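Beta-glucuronidase (uncultured Clostridium sp., PDB 6U7J) hydrolyses beta-D-glucuronides to release glucuronic acid, as a gut microbial family 2 glycoside hydrolase of a kind that can reactivate estrogens from their glucuronide conjugates. Local coordinates at residues B[19-25]-B[187-193]; B[16-20]-B[194-198]; B[93-99]-B[123-129]. All coordinates share one frame. Residues are numbered along the deposited sequence.

Contact 1: B[19-25]-B[187-193]; sequences RQIKELN and PVRLYCT. Unlike the reference sequence in segment 19-25: Ile21 (reference Met).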
loop_
_atom_site.group_PDB
_atom_site.type_symbol
_atom_site.label_atom_id
_atom_site.label_comp_id
_atom_site.label_asym_id
_atom_site.label_seq_id
_atom_site.Cartn_x
_atom_site.Cartn_y
_atom_site.Cartn_z
ATOM N N ARG B 19 -39.358 26.523 22.166
ATOM C CA ARG B 19 -39.257 25.177 21.619
ATOM C C ARG B 19 -37.994 24.506 22.143
ATOM O O ARG B 19 -36.995 25.173 22.447
ATOM C CB ARG B 19 -39.231 25.191 20.086
ATOM C CG ARG B 19 -40.390 25.901 19.403
ATOM C CD ARG B 19 -40.206 25.924 17.894
ATOM N NE ARG B 19 -41.374 26.436 17.170
ATOM C CZ ARG B 19 -41.737 26.018 15.960
ATOM N NH1 ARG B 19 -41.032 25.073 15.338
ATOM N NH2 ARG B 19 -42.798 26.538 15.365
ATOM N N GLN B 20 -38.047 23.181 22.254
ATOM C CA GLN B 20 -36.891 22.440 22.730
ATOM C C GLN B 20 -36.756 21.129 21.955
ATOM O O GLN B 20 -37.741 20.614 21.417
ATOM C CB GLN B 20 -36.958 22.163 24.236
ATOM C CG GLN B 20 -35.599 21.833 24.823
ATOM C CD GLN B 20 -35.621 21.622 26.323
ATOM O OE1 GLN B 20 -36.643 21.224 26.914
ATOM N NE2 GLN B 20 -34.481 21.890 26.957
ATOM N N ILE B 21 -35.525 20.624 21.901
ATOM C CA ILE B 21 -35.166 19.446 21.141
ATOM C C ILE B 21 -34.558 18.417 22.091
ATOM O O ILE B 21 -33.733 18.762 22.945
ATOM C CB ILE B 21 -34.146 19.758 20.017
ATOM C CG1 ILE B 21 -34.726 20.765 19.002
ATOM C CG2 ILE B 21 -33.638 18.474 19.356
ATOM C CD1 ILE B 21 -33.640 21.386 18.099
ATOM N N LYS B 22 -34.942 17.153 21.924
ATOM C CA LYS B 22 -34.305 16.062 22.616
ATOM C C LYS B 22 -33.781 15.069 21.578
ATOM O O LYS B 22 -34.546 14.540 20.767
ATOM C CB LYS B 22 -35.263 15.360 23.569
ATOM C CG LYS B 22 -34.690 14.096 24.099
ATOM C CD LYS B 22 -34.653 14.123 25.599
ATOM C CE LYS B 22 -36.063 14.030 26.163
ATOM N NZ LYS B 22 -36.050 13.153 27.351
ATOM N N GLU B 23 -32.473 14.820 21.604
ATOM C CA GLU B 23 -31.821 13.904 20.702
ATOM C C GLU B 23 -31.995 12.463 21.172
ATOM O O GLU B 23 -31.720 12.140 22.326
ATOM C CB GLU B 23 -30.316 14.223 20.601
ATOM C CG GLU B 23 -30.010 15.682 20.346
ATOM C CD GLU B 23 -30.107 16.022 18.872
ATOM O OE1 GLU B 23 -29.712 15.173 18.053
ATOM O OE2 GLU B 23 -30.559 17.128 18.523
ATOM N N LEU B 24 -32.404 11.584 20.255
ATOM C CA LEU B 24 -32.532 10.174 20.554
ATOM C C LEU B 24 -31.532 9.331 19.765
ATOM O O LEU B 24 -31.928 8.392 19.068
ATOM C CB LEU B 24 -33.962 9.686 20.261
ATOM C CG LEU B 24 -35.050 10.503 20.958
ATOM C CD1 LEU B 24 -36.410 9.985 20.553
ATOM C CD2 LEU B 24 -34.859 10.445 22.464
ATOM N N ASN B 25 -30.247 9.633 19.862
ATOM C CA ASN B 25 -29.222 8.936 19.097
ATOM C C ASN B 25 -28.553 7.894 20.009
ATOM O O ASN B 25 -29.287 7.121 20.631
ATOM C CB ASN B 25 -28.287 9.959 18.461
ATOM C CG ASN B 25 -29.032 10.914 17.555
ATOM O OD1 ASN B 25 -29.916 10.511 16.795
ATOM N ND2 ASN B 25 -28.701 12.183 17.649
ATOM N N PRO B 187 -29.899 12.175 12.544
ATOM C CA PRO B 187 -30.362 12.253 13.937
ATOM C C PRO B 187 -31.859 12.013 14.079
ATOM O O PRO B 187 -32.658 12.465 13.257
ATOM C CB PRO B 187 -30.000 13.685 14.349
ATOM C CG PRO B 187 -28.837 14.035 13.490
ATOM C CD PRO B 187 -29.037 13.316 12.185
ATOM N N VAL B 188 -32.222 11.291 15.142
ATOM C CA VAL B 188 -33.603 11.150 15.592
ATOM C C VAL B 188 -33.838 12.165 16.702
ATOM O O VAL B 188 -33.023 12.289 17.622
ATOM C CB VAL B 188 -33.897 9.721 16.087
ATOM C CG1 VAL B 188 -35.398 9.583 16.510
ATOM C CG2 VAL B 188 -33.548 8.708 15.033
ATOM N N ARG B 189 -34.945 12.899 16.622
ATOM C CA ARG B 189 -35.207 13.991 17.544
ATOM C C ARG B 189 -36.652 13.929 18.018
ATOM O O ARG B 189 -37.566 13.711 17.219
ATOM C CB ARG B 189 -34.934 15.357 16.888
ATOM C CG ARG B 189 -33.602 15.458 16.168
ATOM C CD ARG B 189 -33.130 16.906 16.032
ATOM N NE ARG B 189 -31.943 17.027 15.183
ATOM C CZ ARG B 189 -30.915 17.845 15.409
ATOM N NH1 ARG B 189 -30.899 18.648 16.470
ATOM N NH2 ARG B 189 -29.893 17.855 14.561
ATOM N N LEU B 190 -36.847 14.095 19.326
ATOM C CA LEU B 190 -38.146 14.431 19.898
ATOM C C LEU B 190 -38.102 15.904 20.289
ATOM O O LEU B 190 -37.213 16.317 21.039
ATOM C CB LEU B 190 -38.466 13.563 21.114
ATOM C CG LEU B 190 -39.832 13.845 21.752
ATOM C CD1 LEU B 190 -40.955 13.208 20.938
ATOM C CD2 LEU B 190 -39.871 13.353 23.185
ATOM N N TYR B 191 -39.042 16.697 19.780
ATOM C CA TYR B 191 -39.014 18.123 20.049
ATOM C C TYR B 191 -40.409 18.637 20.413
ATOM O O TYR B 191 -41.419 18.043 20.042
ATOM C CB TYR B 191 -38.433 18.900 18.863
ATOM C CG TYR B 191 -39.273 19.030 17.603
ATOM C CD1 TYR B 191 -40.189 20.084 17.452
ATOM C CD2 TYR B 191 -39.076 18.182 16.525
ATOM C CE1 TYR B 191 -40.921 20.250 16.280
ATOM C CE2 TYR B 191 -39.800 18.337 15.341
ATOM C CZ TYR B 191 -40.723 19.380 15.225
ATOM O OH TYR B 191 -41.452 19.548 14.062
ATOM N N CYS B 192 -40.453 19.756 21.146
ATOM C CA CYS B 192 -41.709 20.327 21.594
ATOM C C CYS B 192 -41.902 21.740 21.044
ATOM O O CYS B 192 -40.938 22.433 20.690
ATOM C CB CYS B 192 -41.835 20.299 23.152
ATOM S SG CYS B 192 -40.743 21.362 24.104
ATOM N N THR B 193 -43.168 22.129 20.887
ATOM C CA THR B 193 -43.600 23.481 20.550
ATOM C C THR B 193 -44.872 23.803 21.325
ATOM O O THR B 193 -45.543 22.899 21.844
ATOM C CB THR B 193 -43.890 23.687 19.051
ATOM O OG1 THR B 193 -45.139 23.076 18.702
ATOM C CG2 THR B 193 -42.763 23.165 18.130
#

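Contact 2: B[16-20]-B[194-198]; sequences NEARQ and PKEYI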
loop_
_atom_site.group_PDB
_atom_site.type_symbol
_atom_site.label_atom_id
_atom_site.label_comp_id
_atom_site.label_asym_id
_atom_site.label_seq_id
_atom_site.Cartn_x
_atom_site.Cartn_y
_atom_site.Cartn_z
ATOM N N ASN B 16 -35.127 27.370 21.621
ATOM C CA ASN B 16 -35.163 28.752 22.099
ATOM C C ASN B 16 -35.940 28.812 23.416
ATOM O O ASN B 16 -35.998 27.823 24.145
ATOM C CB ASN B 16 -35.764 29.688 21.033
ATOM C CG ASN B 16 -37.118 29.217 20.521
ATOM O OD1 ASN B 16 -37.983 28.807 21.295
ATOM N ND2 ASN B 16 -37.313 29.292 19.211
ATOM N N GLU B 17 -36.540 29.962 23.740
ATOM C CA GLU B 17 -37.320 30.052 24.977
ATOM C C GLU B 17 -38.631 29.279 24.895
ATOM O O GLU B 17 -39.228 28.990 25.940
ATOM C CB GLU B 17 -37.609 31.519 25.308
ATOM C CG GLU B 17 -38.802 32.082 24.560
ATOM C CD GLU B 17 -38.461 32.529 23.155
ATOM O OE1 GLU B 17 -37.339 32.211 22.667
ATOM O OE2 GLU B 17 -39.322 33.214 22.539
ATOM N N ALA B 18 -39.077 28.934 23.686
ATOM C CA ALA B 18 -40.390 28.355 23.421
ATOM C C ALA B 18 -40.349 26.907 22.968
ATOM O O ALA B 18 -41.239 26.137 23.324
ATOM C CB ALA B 18 -41.119 29.172 22.349
ATOM N N ARG B 19 -39.358 26.523 22.166
ATOM C CA ARG B 19 -39.257 25.177 21.619
ATOM C C ARG B 19 -37.994 24.506 22.143
ATOM O O ARG B 19 -36.995 25.173 22.447
ATOM C CB ARG B 19 -39.231 25.191 20.086
ATOM C CG ARG B 19 -40.390 25.901 19.403
ATOM C CD ARG B 19 -40.206 25.924 17.894
ATOM N NE ARG B 19 -41.374 26.436 17.170
ATOM C CZ ARG B 19 -41.737 26.018 15.960
ATOM N NH1 ARG B 19 -41.032 25.073 15.338
ATOM N NH2 ARG B 19 -42.798 26.538 15.365
ATOM N N GLN B 20 -38.047 23.181 22.254
ATOM C CA GLN B 20 -36.891 22.440 22.730
ATOM C C GLN B 20 -36.756 21.129 21.955
ATOM O O GLN B 20 -37.741 20.614 21.417
ATOM C CB GLN B 20 -36.958 22.163 24.236
ATOM C CG GLN B 20 -35.599 21.833 24.823
ATOM C CD GLN B 20 -35.621 21.622 26.323
ATOM O OE1 GLN B 20 -36.643 21.224 26.914
ATOM N NE2 GLN B 20 -34.481 21.890 26.957
ATOM N N PRO B 194 -45.234 25.087 21.414
ATOM C CA PRO B 194 -46.588 25.440 21.860
ATOM C C PRO B 194 -47.633 24.853 20.920
ATOM O O PRO B 194 -47.356 24.550 19.754
ATOM C CB PRO B 194 -46.595 26.973 21.814
ATOM C CG PRO B 194 -45.144 27.367 21.937
ATOM C CD PRO B 194 -44.385 26.284 21.227
ATOM N N LYS B 195 -48.860 24.690 21.442
ATOM C CA LYS B 195 -49.921 24.095 20.633
ATOM C C LYS B 195 -50.391 25.017 19.512
ATOM O O LYS B 195 -50.939 24.535 18.514
ATOM C CB LYS B 195 -51.099 23.689 21.516
ATOM C CG LYS B 195 -50.719 22.711 22.605
ATOM C CD LYS B 195 -51.706 21.563 22.716
ATOM C CE LYS B 195 -51.140 20.451 23.612
ATOM N NZ LYS B 195 -52.199 19.563 24.188
ATOM N N GLU B 196 -50.181 26.320 19.636
ATOM C CA GLU B 196 -50.395 27.241 18.526
ATOM C C GLU B 196 -49.022 27.702 18.066
ATOM O O GLU B 196 -48.281 28.304 18.851
ATOM C CB GLU B 196 -51.275 28.428 18.933
ATOM C CG GLU B 196 -52.563 28.029 19.662
ATOM C CD GLU B 196 -53.583 29.177 19.740
ATOM O OE1 GLU B 196 -54.804 28.906 19.630
ATOM O OE2 GLU B 196 -53.159 30.348 19.919
ATOM N N TYR B 197 -48.685 27.426 16.806
ATOM C CA TYR B 197 -47.281 27.418 16.427
ATOM C C TYR B 197 -47.095 27.687 14.940
ATOM O O TYR B 197 -48.005 27.503 14.119
ATOM C CB TYR B 197 -46.643 26.071 16.773
ATOM C CG TYR B 197 -47.140 24.961 15.882
ATOM C CD1 TYR B 197 -48.329 24.294 16.174
ATOM C CD2 TYR B 197 -46.431 24.583 14.743
ATOM C CE1 TYR B 197 -48.789 23.279 15.367
ATOM C CE2 TYR B 197 -46.889 23.569 13.922
ATOM C CZ TYR B 197 -48.069 22.923 14.236
ATOM O OH TYR B 197 -48.531 21.911 13.431
ATOM N N ILE B 198 -45.862 28.054 14.603
ATOM C CA ILE B 198 -45.469 28.327 13.227
ATOM C C ILE B 198 -45.193 27.004 12.519
ATOM O O ILE B 198 -44.334 26.225 12.953
ATOM C CB ILE B 198 -44.244 29.250 13.189
ATOM C CG1 ILE B 198 -44.576 30.578 13.879
ATOM C CG2 ILE B 198 -43.777 29.467 11.761
ATOM C CD1 ILE B 198 -43.375 31.243 14.534
HETATM O O HOH W 1 -42.807 23.857 13.039
#

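Contact 3: B[93-99]-B[123-129]; sequences RLVLRFG and PFEADVT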
loop_
_atom_site.group_PDB
_atom_site.type_symbol
_atom_site.label_atom_id
_atom_site.label_comp_id
_atom_site.label_asym_id
_atom_site.label_seq_id
_atom_site.Cartn_x
_atom_site.Cartn_y
_atom_site.Cartn_z
ATOM N N ARG B 93 -46.983 20.619 22.384
ATOM C CA ARG B 93 -47.010 19.769 21.204
ATOM C C ARG B 93 -45.733 18.931 21.165
ATOM O O ARG B 93 -44.636 19.456 21.380
ATOM C CB ARG B 93 -47.138 20.625 19.944
ATOM C CG ARG B 93 -47.337 19.827 18.666
ATOM C CD ARG B 93 -47.664 20.755 17.506
ATOM N NE ARG B 93 -47.238 20.215 16.218
ATOM C CZ ARG B 93 -46.139 20.597 15.567
ATOM N NH1 ARG B 93 -45.341 21.521 16.087
ATOM N NH2 ARG B 93 -45.837 20.056 14.390
ATOM N N LEU B 94 -45.876 17.625 20.940
ATOM C CA LEU B 94 -44.758 16.686 20.921
ATOM C C LEU B 94 -44.626 16.096 19.527
ATOM O O LEU B 94 -45.596 15.544 18.996
ATOM C CB LEU B 94 -44.949 15.560 21.944
ATOM C CG LEU B 94 -45.231 15.948 23.397
ATOM C CD1 LEU B 94 -45.201 14.699 24.271
ATOM C CD2 LEU B 94 -44.277 16.991 23.936
ATOM N N VAL B 95 -43.428 16.198 18.946
ATOM C CA VAL B 95 -43.176 15.771 17.571
ATOM C C VAL B 95 -41.940 14.873 17.531
ATOM O O VAL B 95 -40.882 15.231 18.064
ATOM C CB VAL B 95 -42.995 16.977 16.626
ATOM C CG1 VAL B 95 -42.788 16.501 15.185
ATOM C CG2 VAL B 95 -44.203 17.917 16.716
ATOM N N LEU B 96 -42.068 13.724 16.871
ATOM C CA LEU B 96 -40.961 12.795 16.665
ATOM C C LEU B 96 -40.427 12.976 15.251
ATOM O O LEU B 96 -41.131 12.688 14.277
ATOM C CB LEU B 96 -41.430 11.364 16.870
ATOM C CG LEU B 96 -40.338 10.323 16.995
ATOM C CD1 LEU B 96 -39.506 10.628 18.251
ATOM C CD2 LEU B 96 -40.983 8.931 17.067
ATOM N N ARG B 97 -39.183 13.425 15.130
ATOM C CA ARG B 97 -38.590 13.665 13.822
ATOM C C ARG B 97 -37.481 12.666 13.520
ATOM O O ARG B 97 -36.581 12.462 14.340
ATOM C CB ARG B 97 -38.019 15.074 13.706
ATOM C CG ARG B 97 -37.272 15.195 12.403
ATOM C CD ARG B 97 -36.845 16.558 12.108
ATOM N NE ARG B 97 -37.977 17.414 11.786
ATOM C CZ ARG B 97 -37.928 18.349 10.850
ATOM N NH1 ARG B 97 -36.803 18.502 10.142
ATOM N NH2 ARG B 97 -38.991 19.108 10.624
ATOM N N PHE B 98 -37.535 12.081 12.328
ATOM C CA PHE B 98 -36.427 11.324 11.762
ATOM C C PHE B 98 -35.812 12.143 10.637
ATOM O O PHE B 98 -36.522 12.561 9.712
ATOM C CB PHE B 98 -36.901 9.971 11.252
ATOM C CG PHE B 98 -37.354 9.043 12.350
ATOM C CD1 PHE B 98 -38.654 9.109 12.841
ATOM C CD2 PHE B 98 -36.476 8.113 12.894
ATOM C CE1 PHE B 98 -39.067 8.265 13.854
ATOM C CE2 PHE B 98 -36.887 7.255 13.903
ATOM C CZ PHE B 98 -38.178 7.341 14.392
ATOM N N GLY B 99 -34.496 12.375 10.722
ATOM C CA GLY B 99 -33.811 13.057 9.632
ATOM C C GLY B 99 -33.872 12.255 8.351
ATOM O O GLY B 99 -34.008 12.812 7.254
ATOM N N PRO B 123 -36.411 13.901 5.469
ATOM C CA PRO B 123 -36.958 13.712 6.816
ATOM C C PRO B 123 -38.457 13.459 6.817
ATOM O O PRO B 123 -39.171 13.711 5.845
ATOM C CB PRO B 123 -36.640 15.038 7.508
ATOM C CG PRO B 123 -36.670 16.041 6.396
ATOM C CD PRO B 123 -36.077 15.312 5.203
ATOM N N PHE B 124 -38.931 12.957 7.954
ATOM C CA PHE B 124 -40.359 12.828 8.210
ATOM C C PHE B 124 -40.582 12.933 9.710
ATOM O O PHE B 124 -39.641 12.841 10.506
ATOM C CB PHE B 124 -40.930 11.521 7.642
ATOM C CG PHE B 124 -40.268 10.269 8.176
ATOM C CD1 PHE B 124 -39.053 9.826 7.653
ATOM C CD2 PHE B 124 -40.874 9.520 9.172
ATOM C CE1 PHE B 124 -38.449 8.664 8.127
ATOM C CE2 PHE B 124 -40.279 8.349 9.659
ATOM C CZ PHE B 124 -39.062 7.922 9.137
ATOM N N GLU B 125 -41.835 13.164 10.101
ATOM C CA GLU B 125 -42.107 13.332 11.517
ATOM C C GLU B 125 -43.518 12.851 11.843
ATOM O O GLU B 125 -44.343 12.604 10.960
ATOM C CB GLU B 125 -41.878 14.794 11.959
ATOM C CG GLU B 125 -42.700 15.821 11.229
ATOM C CD GLU B 125 -42.438 17.252 11.707
ATOM O OE1 GLU B 125 -41.316 17.573 12.168
ATOM O OE2 GLU B 125 -43.376 18.061 11.631
ATOM N N ALA B 126 -43.773 12.695 13.137
ATOM C CA ALA B 126 -45.063 12.250 13.646
ATOM C C ALA B 126 -45.396 13.077 14.874
ATOM O O ALA B 126 -44.554 13.217 15.766
ATOM C CB ALA B 126 -45.047 10.760 14.011
ATOM N N ASP B 127 -46.601 13.644 14.905
ATOM C CA ASP B 127 -47.096 14.319 16.098
ATOM C C ASP B 127 -47.505 13.247 17.099
ATOM O O ASP B 127 -48.416 12.467 16.824
ATOM C CB ASP B 127 -48.279 15.224 15.730
ATOM C CG ASP B 127 -48.747 16.102 16.889
ATOM O OD1 ASP B 127 -49.056 15.575 17.974
ATOM O OD2 ASP B 127 -48.824 17.334 16.717
ATOM N N VAL B 128 -46.823 13.176 18.237
ATOM C CA VAL B 128 -47.141 12.175 19.250
ATOM C C VAL B 128 -47.743 12.813 20.502
ATOM O O VAL B 128 -47.717 12.207 21.575
ATOM C CB VAL B 128 -45.909 11.334 19.618
ATOM C CG1 VAL B 128 -45.402 10.581 18.409
ATOM C CG2 VAL B 128 -44.834 12.226 20.221
ATOM N N THR B 129 -48.272 14.031 20.382
ATOM C CA THR B 129 -48.779 14.762 21.544
ATOM C C THR B 129 -49.779 13.943 22.350
ATOM O O THR B 129 -49.724 13.926 23.582
ATOM C CB THR B 129 -49.435 16.069 21.097
ATOM O OG1 THR B 129 -48.579 16.738 20.159
ATOM C CG2 THR B 129 -49.699 16.964 22.297
#

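Contact 1: B[19-25]-B[187-193]
The shortest charged contact joins Glu23 OE2 to Arg189 NH1 at 2.6 Å, a salt bridge across a non-hydrogen-bonded pair; the guanidinium has a second acidic partner in Glu347. Between the backbones the hydrogen bonds follow an antiparallel register. Cys192 N donates to Gln20 O (2.9 Å), while the return bond from Gln20 N to Cys192 O is weak at 3.4 Å. Lys22 N to Leu190 O (2.6 Å) and Leu190 N to Lys22 O (2.8 Å) close a tighter ring, and Leu24 N reaches Val188 O at 2.8 Å. Beyond strand 20-23 a side chain takes over the backbone's role: Asn25 OD1 accepts from Val188 N at 2.9 Å.

The strand axes approach to 4.5 Å with N-to-C directions 158° apart. Ile21, Glu23, Arg189 and Tyr191 point to one face of the sheet, where Ile21 CG1 lies 4.2 Å from Tyr191 CB and Ile21 CG2 3.7 Å from Arg189 CD. Gln20, Lys22, Leu190 and Cys192 occupy the other. Leu24 packs its CB 4.0 Å from Val188 CG1 and its CD1 4.2 Å from Leu190 CB, beside Phe83 and Leu96. Gln20 bonds to Gln20 of the second subunit, and Ile21 O to Lys22 of that subunit, so strand 20-23 lies along a subunit interface.

Strand 188-193 bonds on its other side to strand 93-98. The pairing joins the strands that come first and last along the chain among those of this sheet, as expected of the jelly-roll-like beta sandwich that forms the sugar-binding domain of family 2 glycoside hydrolases.

Contact 2: B[16-20]-B[194-198]
Neither segment is regular apart from its last residue, and the backbones do not pair: the nearest alpha carbons, Ala18 CA and Pro194 CA, are 7.0 Å apart, though Ala18 O comes within 3.8 Å of Pro194 CD. Segment 16-20 is folded on itself: Asn16 OD1 accepts from Ala18 N at 2.6 Å, which makes an Asx turn, and from Arg19 N at 2.8 Å, while Asn16 N donates to Arg19 O at 3.0 Å. Segment 194-198 bends between strands 188-193 and 198-208.

The gap is bridged mainly by Arg19, whose extended side chain (chi2 and chi3 both t) carries its guanidinium to the far segment. Arg19 NH2 donates to Ile198 O at 2.9 Å with an angle of 150° at the hydrogen, and a water accepts from Arg19 NH1 (3.1 Å) and donates to Ile198 O (2.8 Å), so one carbonyl receives both a direct and a water-mediated bond. Asp274 supplies the salt bridge to this arginine and also accepts from Ile198 N. Apolar contact is slight, with Ala18 CB 4.4 Å from Pro194 CG, and the buried area totals 182 Å².

Arg19 thus joins the Asx-turn loop before strand 20-32 to the start of strand 198-208, linking the jelly-roll-like and immunoglobulin-like parts of the family 2 architecture.

Contact 3: B[93-99]-B[123-129]
Glu125, Leu94 and Phe124 lose the most surface here, 83, 72 and 68 Å², and each represents a different kind of contact. Glu125 OE1 forms a salt bridge with Arg97 NH2 at 3.2 Å across a non-hydrogen-bonded pair (CA-CA 4.2 Å), and the same oxygen takes a hydrogen bond from Tyr191.

Leu94 marks the end of the ladder: Val128 N donates to Leu94 O at 2.8 Å, and Leu94 N donates to the side chain of Thr129 (OG1, 3.0 Å), whose backbone N closes an Asx turn on Asp127 OD1 at 3.0 Å. Leu94 CB also packs 3.8 Å from Val128 CG2.

Phe124 exchanges backbone bonds with Phe98 (Phe98 N to Phe124 O 2.9 Å; Phe124 N to Phe98 O 3.0 Å). Their rings are nearly parallel, at 14°, but slid apart, so Phe98 CB instead covers the Phe124 face in a CH-pi contact, 3.9 Å from its centroid.

The short strand axes approach to 4.5 Å, their N-to-C directions 155° apart: an antiparallel pair in the sugar-binding domain's beta sandwich, with Phe98 and Phe124 packed on Ile107 of strand 104-109.

Contacts 1 and 3 belong to one sheet, their centres 9 Å apart: strands 188-193 and 93-98 are neighbours, joined by Arg97 N to Arg189 O at 2.7 Å, and Tyr191 OH reaches Glu125 OE1, also at 2.7 Å. Contact 2 continues from contact 1, sharing Arg19 and Gln20, with centres 13 Å apart. It meets contact 3, 14 Å away between centres, where Tyr197 CZ lies 3.3 Å from Arg93 CZ in a cation-pi pair. Along the chain, contact 3 is nested inside the loops closed by both others. A bound calcium ion lies about 4 Å from the nearest atoms of Pro187 (its side chain) and of Gly99, at one end of the paired strands; contacts 1 and 2 border the second subunit.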